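Local coordinates for protein YibA (Escherichia coli, PDB 1OYZ), which is of unknown function, though possibly an oxidoreductase, and folds as an all-helical chain with HEAT repeats, at residues A[193-201]-A[212-223]; A[230-238]-A[253-264]. All coordinates share one frame; numbering follows the deposited sequence.

How the interactions relate
Interaction 1 joins helix 191-200 to helix 206-218, the next helix along, whereas interaction 2 joins the end of helix 225-232 and its following loop to helix 254-261 and the residues flanking it, with helix 239-248 between them in sequence. One contact is thus between consecutive helices and the other reaches to the helix after next. They come in series along the chain: interaction 1 closes before interaction 2 opens. Their centres lie 20 Å apart on the same side of the chain's centre, and their nearest atoms are about 4 Å apart without touching. Ile213, on helix 206-218, packs on Val227 and Leu228 of helix 225-232, which joins the helices that carry the two interactions.

Interaction 1 of 2, residues A[193-201]-A[212-223]; sequences IRDCFVEML and AIIGLSYRKDKR
Leu216 packs against Phe197 and its neighbours where two consecutive helices run obliquely antiparallel, the segment axes approaching to 8.8 Å with 137° between their directions. Arg194 can be followed outward along its extended chain. Its CB and CG pass Asp221 OD1, and CD comes closest to that oxygen at 3.3 Å. NE then lies beside Arg219 CB, and the guanidinium carries Arg219 O over one face; NH2 is near that oxygen, but the angle is too poor for a hydrogen bond. NH1 instead meets a water at 2.5 Å, which in turn gives a weak bond to Arg219 O. The stronger partner of NH2 is Asp189, just before the helix. Alongside these polar groups, Phe197 CB rests 3.6 Å from Leu216 CG, while Ala212 CA lies over one face of the ring, toward its rim. Leu201 CD2 meets Ile213 CG1. On the flank, Arg223 NH2 makes a salt bridge to Asp195 OD1 (2.7 Å), and Arg223 NH1 makes a second, to Asp221 OD1, linking three charged side chains. Such an apolar seam with a charged margin between sequence-adjacent helices is consistent with the stacked antiparallel helices of a HEAT-type solenoid.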
loop_
_atom_site.group_PDB
_atom_site.type_symbol
_atom_site.label_atom_id
_atom_site.label_comp_id
_atom_site.label_asym_id
_atom_site.label_seq_id
_atom_site.Cartn_x
_atom_site.Cartn_y
_atom_site.Cartn_z
ATOM N N ILE A 193 -6.069 -13.411 13.134
ATOM C CA ILE A 193 -5.352 -13.208 11.889
ATOM C C ILE A 193 -5.030 -14.569 11.288
ATOM O O ILE A 193 -5.183 -14.781 10.089
ATOM C CB ILE A 193 -4.068 -12.362 12.109
ATOM C CG1 ILE A 193 -3.092 -13.078 13.027
ATOM C CG2 ILE A 193 -4.426 -11.023 12.733
ATOM C CD1 ILE A 193 -2.147 -14.034 12.279
ATOM N N ARG A 194 -4.608 -15.512 12.109
ATOM C CA ARG A 194 -4.335 -16.815 11.550
ATOM C C ARG A 194 -5.588 -17.385 10.906
ATOM O O ARG A 194 -5.560 -17.826 9.749
ATOM C CB ARG A 194 -3.798 -17.742 12.616
ATOM C CG ARG A 194 -2.360 -17.493 12.842
ATOM C CD ARG A 194 -1.809 -18.446 13.820
ATOM N NE ARG A 194 -0.517 -17.987 14.291
ATOM C CZ ARG A 194 0.351 -18.756 14.928
ATOM N NH1 ARG A 194 0.053 -20.032 15.159
ATOM N NH2 ARG A 194 1.508 -18.250 15.330
ATOM N N ASP A 195 -6.708 -17.343 11.625
ATOM C CA ASP A 195 -7.932 -17.881 11.052
ATOM C C ASP A 195 -8.306 -17.128 9.778
ATOM O O ASP A 195 -8.789 -17.738 8.819
ATOM C CB ASP A 195 -9.090 -17.859 12.080
ATOM C CG ASP A 195 -8.780 -18.697 13.338
ATOM O OD1 ASP A 195 -8.026 -19.684 13.220
ATOM O OD2 ASP A 195 -9.294 -18.376 14.442
ATOM N N CYS A 196 -8.085 -15.814 9.724
ATOM C CA CYS A 196 -8.447 -15.123 8.479
ATOM C C CYS A 196 -7.506 -15.583 7.372
ATOM O O CYS A 196 -7.941 -15.748 6.245
ATOM C CB CYS A 196 -8.389 -13.595 8.626
ATOM S SG CYS A 196 -9.755 -12.885 9.638
ATOM N N PHE A 197 -6.229 -15.807 7.692
ATOM C CA PHE A 197 -5.320 -16.267 6.666
ATOM C C PHE A 197 -5.730 -17.664 6.148
ATOM O O PHE A 197 -5.746 -17.874 4.929
ATOM C CB PHE A 197 -3.877 -16.260 7.182
ATOM C CG PHE A 197 -3.224 -14.895 7.151
ATOM C CD1 PHE A 197 -3.964 -13.757 6.852
ATOM C CD2 PHE A 197 -1.880 -14.755 7.410
ATOM C CE1 PHE A 197 -3.368 -12.492 6.805
ATOM C CE2 PHE A 197 -1.263 -13.492 7.371
ATOM C CZ PHE A 197 -2.009 -12.355 7.065
ATOM N N VAL A 198 -6.081 -18.594 7.048
ATOM C CA VAL A 198 -6.494 -19.946 6.624
ATOM C C VAL A 198 -7.644 -19.816 5.610
ATOM O O VAL A 198 -7.640 -20.445 4.553
ATOM C CB VAL A 198 -6.940 -20.819 7.867
ATOM C CG1 VAL A 198 -7.620 -22.105 7.408
ATOM C CG2 VAL A 198 -5.727 -21.145 8.749
ATOM N N GLU A 199 -8.602 -18.936 5.905
ATOM C CA GLU A 199 -9.725 -18.737 5.005
ATOM C C GLU A 199 -9.263 -18.149 3.697
ATOM O O GLU A 199 -9.820 -18.439 2.635
ATOM C CB GLU A 199 -10.766 -17.795 5.624
ATOM C CG GLU A 199 -11.345 -18.327 6.926
ATOM C CD GLU A 199 -12.014 -19.687 6.738
ATOM O OE1 GLU A 199 -12.146 -20.447 7.727
ATOM O OE2 GLU A 199 -12.413 -19.991 5.590
HETATM N N MSE A 200 -8.244 -17.308 3.759
HETATM C CA MSE A 200 -7.747 -16.687 2.529
HETATM C C MSE A 200 -7.064 -17.706 1.620
HETATM O O MSE A 200 -6.857 -17.453 0.421
HETATM C CB MSE A 200 -6.833 -15.502 2.885
HETATM C CG MSE A 200 -7.649 -14.398 3.492
HETATM SE SE MSE A 200 -6.713 -12.993 4.424
HETATM C CE MSE A 200 -7.249 -11.559 3.204
ATOM N N LEU A 201 -6.725 -18.868 2.174
ATOM C CA LEU A 201 -6.146 -19.903 1.326
ATOM C C LEU A 201 -7.121 -20.185 0.205
ATOM O O LEU A 201 -6.714 -20.598 -0.871
ATOM C CB LEU A 201 -5.872 -21.164 2.112
ATOM C CG LEU A 201 -4.730 -20.899 3.085
ATOM C CD1 LEU A 201 -4.365 -22.185 3.842
ATOM C CD2 LEU A 201 -3.529 -20.376 2.302
ATOM N N ALA A 212 -1.363 -15.027 2.225
ATOM C CA ALA A 212 -1.887 -15.901 3.288
ATOM C C ALA A 212 -0.904 -17.061 3.491
ATOM O O ALA A 212 -0.551 -17.419 4.620
ATOM C CB ALA A 212 -3.278 -16.433 2.899
ATOM N N ILE A 213 -0.452 -17.631 2.385
ATOM C CA ILE A 213 0.513 -18.717 2.446
ATOM C C ILE A 213 1.808 -18.290 3.121
ATOM O O ILE A 213 2.326 -18.996 4.003
ATOM C CB ILE A 213 0.832 -19.251 1.037
ATOM C CG1 ILE A 213 -0.410 -19.968 0.489
ATOM C CG2 ILE A 213 2.040 -20.194 1.095
ATOM C CD1 ILE A 213 -0.382 -20.258 -0.959
ATOM N N ILE A 214 2.351 -17.133 2.741
ATOM C CA ILE A 214 3.605 -16.732 3.390
ATOM C C ILE A 214 3.305 -16.362 4.843
ATOM O O ILE A 214 4.079 -16.659 5.750
ATOM C CB ILE A 214 4.341 -15.553 2.642
ATOM C CG1 ILE A 214 4.031 -14.240 3.288
ATOM C CG2 ILE A 214 3.945 -15.481 1.171
ATOM C CD1 ILE A 214 5.145 -13.817 4.192
ATOM N N GLY A 215 2.163 -15.725 5.070
ATOM C CA GLY A 215 1.815 -15.359 6.430
ATOM C C GLY A 215 1.661 -16.581 7.337
ATOM O O GLY A 215 2.198 -16.618 8.457
ATOM N N LEU A 216 0.942 -17.590 6.862
ATOM C CA LEU A 216 0.747 -18.775 7.691
ATOM C C LEU A 216 2.057 -19.515 7.868
ATOM O O LEU A 216 2.355 -19.986 8.953
ATOM C CB LEU A 216 -0.331 -19.695 7.098
ATOM C CG LEU A 216 -1.724 -19.087 7.291
ATOM C CD1 LEU A 216 -2.778 -19.790 6.460
ATOM C CD2 LEU A 216 -2.078 -19.157 8.763
ATOM N N SER A 217 2.866 -19.606 6.818
ATOM C CA SER A 217 4.120 -20.325 6.979
ATOM C C SER A 217 5.082 -19.637 7.971
ATOM O O SER A 217 5.687 -20.300 8.802
ATOM C CB SER A 217 4.793 -20.528 5.621
ATOM O OG SER A 217 3.880 -21.037 4.684
ATOM N N TYR A 218 5.235 -18.320 7.899
ATOM C CA TYR A 218 6.125 -17.675 8.853
ATOM C C TYR A 218 5.642 -17.959 10.280
ATOM O O TYR A 218 6.444 -18.139 11.199
ATOM C CB TYR A 218 6.223 -16.163 8.579
ATOM C CG TYR A 218 7.244 -15.848 7.501
ATOM C CD1 TYR A 218 7.061 -16.288 6.176
ATOM C CD2 TYR A 218 8.427 -15.162 7.810
ATOM C CE1 TYR A 218 8.037 -16.057 5.188
ATOM C CE2 TYR A 218 9.409 -14.929 6.832
ATOM C CZ TYR A 218 9.211 -15.379 5.527
ATOM O OH TYR A 218 10.195 -15.172 4.576
ATOM N N ARG A 219 4.326 -18.023 10.445
ATOM C CA ARG A 219 3.708 -18.312 11.734
ATOM C C ARG A 219 3.777 -19.813 12.083
ATOM O O ARG A 219 3.267 -20.215 13.128
ATOM C CB ARG A 219 2.232 -17.885 11.723
ATOM C CG ARG A 219 1.947 -16.490 11.153
ATOM C CD ARG A 219 2.258 -15.406 12.155
ATOM N NE ARG A 219 2.448 -14.082 11.547
ATOM C CZ ARG A 219 1.538 -13.414 10.841
ATOM N NH1 ARG A 219 0.338 -13.938 10.630
ATOM N NH2 ARG A 219 1.833 -12.208 10.356
ATOM N N LYS A 220 4.358 -20.649 11.214
ATOM C CA LYS A 220 4.473 -22.085 11.509
ATOM C C LYS A 220 3.107 -22.776 11.749
ATOM O O LYS A 220 2.999 -23.713 12.539
ATOM C CB LYS A 220 5.337 -22.275 12.762
ATOM C CG LYS A 220 6.629 -21.442 12.777
ATOM C CD LYS A 220 7.806 -22.218 12.184
ATOM C CE LYS A 220 9.046 -21.336 11.969
ATOM N NZ LYS A 220 8.843 -20.350 10.851
ATOM N N ASP A 221 2.074 -22.309 11.072
ATOM C CA ASP A 221 0.735 -22.851 11.230
ATOM C C ASP A 221 0.512 -23.946 10.177
ATOM O O ASP A 221 0.385 -23.671 8.985
ATOM C CB ASP A 221 -0.259 -21.691 11.085
ATOM C CG ASP A 221 -1.677 -22.058 11.489
ATOM O OD1 ASP A 221 -2.343 -21.184 12.104
ATOM O OD2 ASP A 221 -2.122 -23.182 11.171
ATOM N N LYS A 222 0.459 -25.188 10.640
ATOM C CA LYS A 222 0.309 -26.321 9.749
ATOM C C LYS A 222 -0.960 -26.391 8.935
ATOM O O LYS A 222 -1.066 -27.208 8.030
ATOM C CB LYS A 222 0.574 -27.603 10.543
ATOM C CG LYS A 222 2.069 -27.708 10.841
ATOM C CD LYS A 222 2.429 -28.531 12.079
ATOM C CE LYS A 222 3.939 -28.726 12.154
ATOM N NZ LYS A 222 4.321 -29.441 13.375
ATOM N N ARG A 223 -1.927 -25.523 9.203
ATOM C CA ARG A 223 -3.105 -25.582 8.357
ATOM C C ARG A 223 -2.776 -25.147 6.911
ATOM O O ARG A 223 -3.604 -25.302 6.011
ATOM C CB ARG A 223 -4.250 -24.755 8.947
ATOM C CG ARG A 223 -4.834 -25.415 10.206
ATOM C CD ARG A 223 -4.648 -24.542 11.411
ATOM N NE ARG A 223 -5.530 -23.387 11.363
ATOM C CZ ARG A 223 -5.395 -22.302 12.119
ATOM N NH1 ARG A 223 -4.398 -22.210 12.990
ATOM N NH2 ARG A 223 -6.273 -21.318 12.028
HETATM O O HOH W 1 1.389 -22.159 15.285
#

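Interaction 2 of 2, residues A[230-238]-A[253-264]; sequences DELKKNTVY and LLPVLDTMLYKF
Leu232 is the knob of this contact, lodged among side chains of helix 254-261 and its leading residue in the helical-repeat fold to which HEAT repeats belong. Its two methyls, placed by chi2 (159°), fan out over different neighbours. CD1 abuts Leu253 CD2 at 3.8 Å and looks onto Val256 CG2, whereas CD2 lies near Leu257 CD2. Met260, a selenomethionine, closes another side of the hollow and crosses Leu232 at about a right angle. The bend of its chain at chi3 (-112°) brings CE to 3.7 Å from Leu232 CB; SE lies 3.8 Å from Leu232 CD2. Ile241 of helix 239-248 also touches Leu232, and Ala245 of the same helix touches Leu253, so this intervening helix contributes to the same apolar layer.

A second bump comes from the loop after helix 225-232. Val237 offers CG2 to the far end of the Phe264 ring, 3.7 Å from CZ, and the two side chains meet nearly perpendicular. Asn235 O lies 3.6 Å from Phe264 CE1, and Lys234 O sits at the ring edge. The margin of the contact is polar: Lys263, extended beyond CG, crosses to the loop, where its ammonium makes only a weak bond to Lys234 O. A water strengthens this link, accepting from Lys263 NZ at 2.9 Å while donating to Leu232 O and Lys234 O, both at 2.6 Å; its oxygen lies in the plane of the Phe264 ring, at the edge.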
loop_
_atom_site.group_PDB
_atom_site.type_symbol
_atom_site.label_atom_id
_atom_site.label_comp_id
_atom_site.label_asym_id
_atom_site.label_seq_id
_atom_site.Cartn_x
_atom_site.Cartn_y
_atom_site.Cartn_z
ATOM N N ASP A 230 0.068 -28.521 -2.785
ATOM C CA ASP A 230 -0.451 -28.385 -4.139
ATOM C C ASP A 230 0.330 -27.397 -5.004
ATOM O O ASP A 230 0.529 -27.632 -6.191
ATOM C CB ASP A 230 -1.906 -27.933 -4.137
ATOM C CG ASP A 230 -2.828 -28.936 -3.492
ATOM O OD1 ASP A 230 -3.998 -28.564 -3.247
ATOM O OD2 ASP A 230 -2.386 -30.079 -3.240
ATOM N N GLU A 231 0.733 -26.283 -4.403
ATOM C CA GLU A 231 1.450 -25.241 -5.109
ATOM C C GLU A 231 2.830 -25.699 -5.513
ATOM O O GLU A 231 3.304 -25.371 -6.605
ATOM C CB GLU A 231 1.553 -23.998 -4.232
ATOM C CG GLU A 231 0.230 -23.319 -4.085
ATOM C CD GLU A 231 -0.289 -22.807 -5.404
ATOM O OE1 GLU A 231 -1.519 -22.830 -5.608
ATOM O OE2 GLU A 231 0.538 -22.384 -6.245
ATOM N N LEU A 232 3.489 -26.458 -4.643
ATOM C CA LEU A 232 4.819 -26.914 -4.999
ATOM C C LEU A 232 4.777 -27.943 -6.112
ATOM O O LEU A 232 5.789 -28.185 -6.739
ATOM C CB LEU A 232 5.551 -27.485 -3.771
ATOM C CG LEU A 232 5.887 -26.489 -2.651
ATOM C CD1 LEU A 232 6.119 -27.231 -1.330
ATOM C CD2 LEU A 232 7.132 -25.680 -3.052
ATOM N N LYS A 233 3.619 -28.532 -6.396
ATOM C CA LYS A 233 3.591 -29.553 -7.454
ATOM C C LYS A 233 3.302 -29.010 -8.845
ATOM O O LYS A 233 3.277 -29.752 -9.825
ATOM C CB LYS A 233 2.583 -30.655 -7.113
ATOM C CG LYS A 233 2.975 -31.450 -5.880
ATOM C CD LYS A 233 1.980 -32.557 -5.620
ATOM C CE LYS A 233 2.487 -33.533 -4.567
ATOM N NZ LYS A 233 1.628 -34.761 -4.570
ATOM N N LYS A 234 3.098 -27.710 -8.939
ATOM C CA LYS A 234 2.817 -27.127 -10.230
ATOM C C LYS A 234 4.046 -27.111 -11.138
ATOM O O LYS A 234 5.190 -27.212 -10.684
ATOM C CB LYS A 234 2.243 -25.728 -10.032
ATOM C CG LYS A 234 0.884 -25.781 -9.321
ATOM C CD LYS A 234 0.271 -24.406 -9.146
ATOM C CE LYS A 234 -1.169 -24.493 -8.679
ATOM N NZ LYS A 234 -1.737 -23.127 -8.481
ATOM N N ASN A 235 3.781 -27.014 -12.431
ATOM C CA ASN A 235 4.811 -26.972 -13.448
ATOM C C ASN A 235 5.576 -25.648 -13.304
ATOM O O ASN A 235 6.800 -25.597 -13.424
ATOM C CB ASN A 235 4.157 -27.066 -14.816
ATOM C CG ASN A 235 5.067 -27.665 -15.835
ATOM O OD1 ASN A 235 5.384 -28.857 -15.767
ATOM N ND2 ASN A 235 5.510 -26.850 -16.796
ATOM N N THR A 236 4.820 -24.585 -13.057
ATOM C CA THR A 236 5.354 -23.247 -12.817
ATOM C C THR A 236 5.053 -22.990 -11.335
ATOM O O THR A 236 3.891 -22.957 -10.940
ATOM C CB THR A 236 4.611 -22.169 -13.651
ATOM O OG1 THR A 236 4.736 -22.465 -15.047
ATOM C CG2 THR A 236 5.174 -20.796 -13.353
ATOM N N VAL A 237 6.093 -22.809 -10.529
ATOM C CA VAL A 237 5.948 -22.596 -9.093
ATOM C C VAL A 237 6.403 -21.193 -8.697
ATOM O O VAL A 237 7.324 -20.660 -9.306
ATOM C CB VAL A 237 6.804 -23.652 -8.308
ATOM C CG1 VAL A 237 6.756 -23.381 -6.793
ATOM C CG2 VAL A 237 6.305 -25.072 -8.625
ATOM N N TYR A 238 5.756 -20.605 -7.681
ATOM C CA TYR A 238 6.099 -19.264 -7.173
ATOM C C TYR A 238 7.252 -19.356 -6.187
ATOM O O TYR A 238 7.237 -20.180 -5.255
ATOM C CB TYR A 238 4.906 -18.623 -6.456
ATOM C CG TYR A 238 3.867 -18.048 -7.390
ATOM C CD1 TYR A 238 4.120 -16.869 -8.099
ATOM C CD2 TYR A 238 2.655 -18.693 -7.594
ATOM C CE1 TYR A 238 3.194 -16.354 -8.994
ATOM C CE2 TYR A 238 1.704 -18.181 -8.497
ATOM C CZ TYR A 238 1.988 -17.016 -9.195
ATOM O OH TYR A 238 1.097 -16.538 -10.121
ATOM N N LEU A 253 7.374 -31.618 3.918
ATOM C CA LEU A 253 7.671 -31.106 2.596
ATOM C C LEU A 253 9.037 -31.468 2.030
ATOM O O LEU A 253 9.357 -31.088 0.905
ATOM C CB LEU A 253 7.516 -29.585 2.565
ATOM C CG LEU A 253 6.112 -29.056 2.836
ATOM C CD1 LEU A 253 5.843 -29.176 4.299
ATOM C CD2 LEU A 253 5.999 -27.593 2.441
ATOM N N LEU A 254 9.849 -32.198 2.785
ATOM C CA LEU A 254 11.159 -32.551 2.266
ATOM C C LEU A 254 11.107 -33.414 1.025
ATOM O O LEU A 254 11.777 -33.131 0.051
ATOM C CB LEU A 254 12.002 -33.230 3.348
ATOM C CG LEU A 254 12.507 -32.271 4.430
ATOM C CD1 LEU A 254 13.131 -33.057 5.593
ATOM C CD2 LEU A 254 13.531 -31.334 3.834
ATOM N N PRO A 255 10.281 -34.465 1.025
ATOM C CA PRO A 255 10.220 -35.322 -0.163
ATOM C C PRO A 255 9.986 -34.570 -1.468
ATOM O O PRO A 255 10.749 -34.725 -2.424
ATOM C CB PRO A 255 9.078 -36.280 0.172
ATOM C CG PRO A 255 9.186 -36.392 1.678
ATOM C CD PRO A 255 9.314 -34.931 2.039
ATOM N N VAL A 256 8.943 -33.739 -1.490
ATOM C CA VAL A 256 8.597 -32.978 -2.672
ATOM C C VAL A 256 9.684 -31.984 -3.037
ATOM O O VAL A 256 9.935 -31.749 -4.208
ATOM C CB VAL A 256 7.267 -32.210 -2.475
ATOM C CG1 VAL A 256 6.130 -33.185 -2.274
ATOM C CG2 VAL A 256 7.368 -31.292 -1.266
ATOM N N LEU A 257 10.316 -31.385 -2.033
ATOM C CA LEU A 257 11.378 -30.419 -2.301
ATOM C C LEU A 257 12.510 -31.172 -2.980
ATOM O O LEU A 257 13.041 -30.742 -4.013
ATOM C CB LEU A 257 11.879 -29.761 -1.004
ATOM C CG LEU A 257 10.934 -28.755 -0.324
ATOM C CD1 LEU A 257 11.559 -28.286 0.980
ATOM C CD2 LEU A 257 10.624 -27.556 -1.233
ATOM N N ASP A 258 12.862 -32.316 -2.416
ATOM C CA ASP A 258 13.932 -33.112 -2.985
ATOM C C ASP A 258 13.646 -33.369 -4.474
ATOM O O ASP A 258 14.500 -33.163 -5.331
ATOM C CB ASP A 258 14.046 -34.423 -2.215
ATOM C CG ASP A 258 15.195 -35.255 -2.691
ATOM O OD1 ASP A 258 14.938 -36.325 -3.295
ATOM O OD2 ASP A 258 16.348 -34.814 -2.472
ATOM N N THR A 259 12.429 -33.811 -4.760
ATOM C CA THR A 259 11.977 -34.078 -6.123
ATOM C C THR A 259 12.156 -32.870 -7.069
ATOM O O THR A 259 12.502 -33.028 -8.248
ATOM C CB THR A 259 10.469 -34.430 -6.132
ATOM O OG1 THR A 259 10.272 -35.705 -5.515
ATOM C CG2 THR A 259 9.934 -34.467 -7.539
HETATM N N MSE A 260 11.881 -31.677 -6.543
HETATM C CA MSE A 260 11.952 -30.434 -7.322
HETATM C C MSE A 260 13.381 -30.070 -7.712
HETATM O O MSE A 260 13.609 -29.427 -8.746
HETATM C CB MSE A 260 11.316 -29.291 -6.534
HETATM C CG MSE A 260 9.841 -29.545 -6.222
HETATM SE SE MSE A 260 9.124 -28.143 -5.103
HETATM C CE MSE A 260 8.807 -29.116 -3.449
ATOM N N LEU A 261 14.329 -30.486 -6.878
ATOM C CA LEU A 261 15.737 -30.250 -7.152
ATOM C C LEU A 261 16.071 -30.707 -8.585
ATOM O O LEU A 261 16.806 -30.031 -9.306
ATOM C CB LEU A 261 16.623 -31.017 -6.140
ATOM C CG LEU A 261 16.790 -30.495 -4.700
ATOM C CD1 LEU A 261 17.601 -31.488 -3.849
ATOM C CD2 LEU A 261 17.502 -29.129 -4.728
ATOM N N TYR A 262 15.509 -31.841 -9.002
ATOM C CA TYR A 262 15.797 -32.371 -10.332
ATOM C C TYR A 262 14.839 -31.861 -11.394
ATOM O O TYR A 262 14.980 -32.181 -12.576
ATOM C CB TYR A 262 15.741 -33.906 -10.313
ATOM C CG TYR A 262 16.522 -34.528 -9.179
ATOM C CD1 TYR A 262 15.974 -34.609 -7.894
ATOM C CD2 TYR A 262 17.832 -34.980 -9.368
ATOM C CE1 TYR A 262 16.713 -35.123 -6.822
ATOM C CE2 TYR A 262 18.576 -35.493 -8.309
ATOM C CZ TYR A 262 18.012 -35.557 -7.038
ATOM O OH TYR A 262 18.758 -36.035 -5.990
ATOM N N LYS A 263 13.877 -31.060 -10.963
ATOM C CA LYS A 263 12.852 -30.520 -11.838
ATOM C C LYS A 263 13.131 -29.122 -12.387
ATOM O O LYS A 263 12.738 -28.809 -13.500
ATOM C CB LYS A 263 11.509 -30.536 -11.090
ATOM C CG LYS A 263 10.291 -30.164 -11.912
ATOM C CD LYS A 263 9.002 -30.309 -11.094
ATOM C CE LYS A 263 7.776 -29.971 -11.942
ATOM N NZ LYS A 263 6.473 -30.264 -11.274
ATOM N N PHE A 264 13.812 -28.290 -11.618
ATOM C CA PHE A 264 14.095 -26.912 -12.043
ATOM C C PHE A 264 15.597 -26.678 -12.239
ATOM O O PHE A 264 16.410 -27.038 -11.384
ATOM C CB PHE A 264 13.540 -25.952 -10.986
ATOM C CG PHE A 264 12.040 -26.067 -10.794
ATOM C CD1 PHE A 264 11.163 -25.289 -11.551
ATOM C CD2 PHE A 264 11.508 -26.978 -9.885
ATOM C CE1 PHE A 264 9.782 -25.419 -11.405
ATOM C CE2 PHE A 264 10.137 -27.114 -9.734
ATOM C CZ PHE A 264 9.263 -26.337 -10.491
HETATM O O HOH W 2 6.864 -28.328 -9.113
#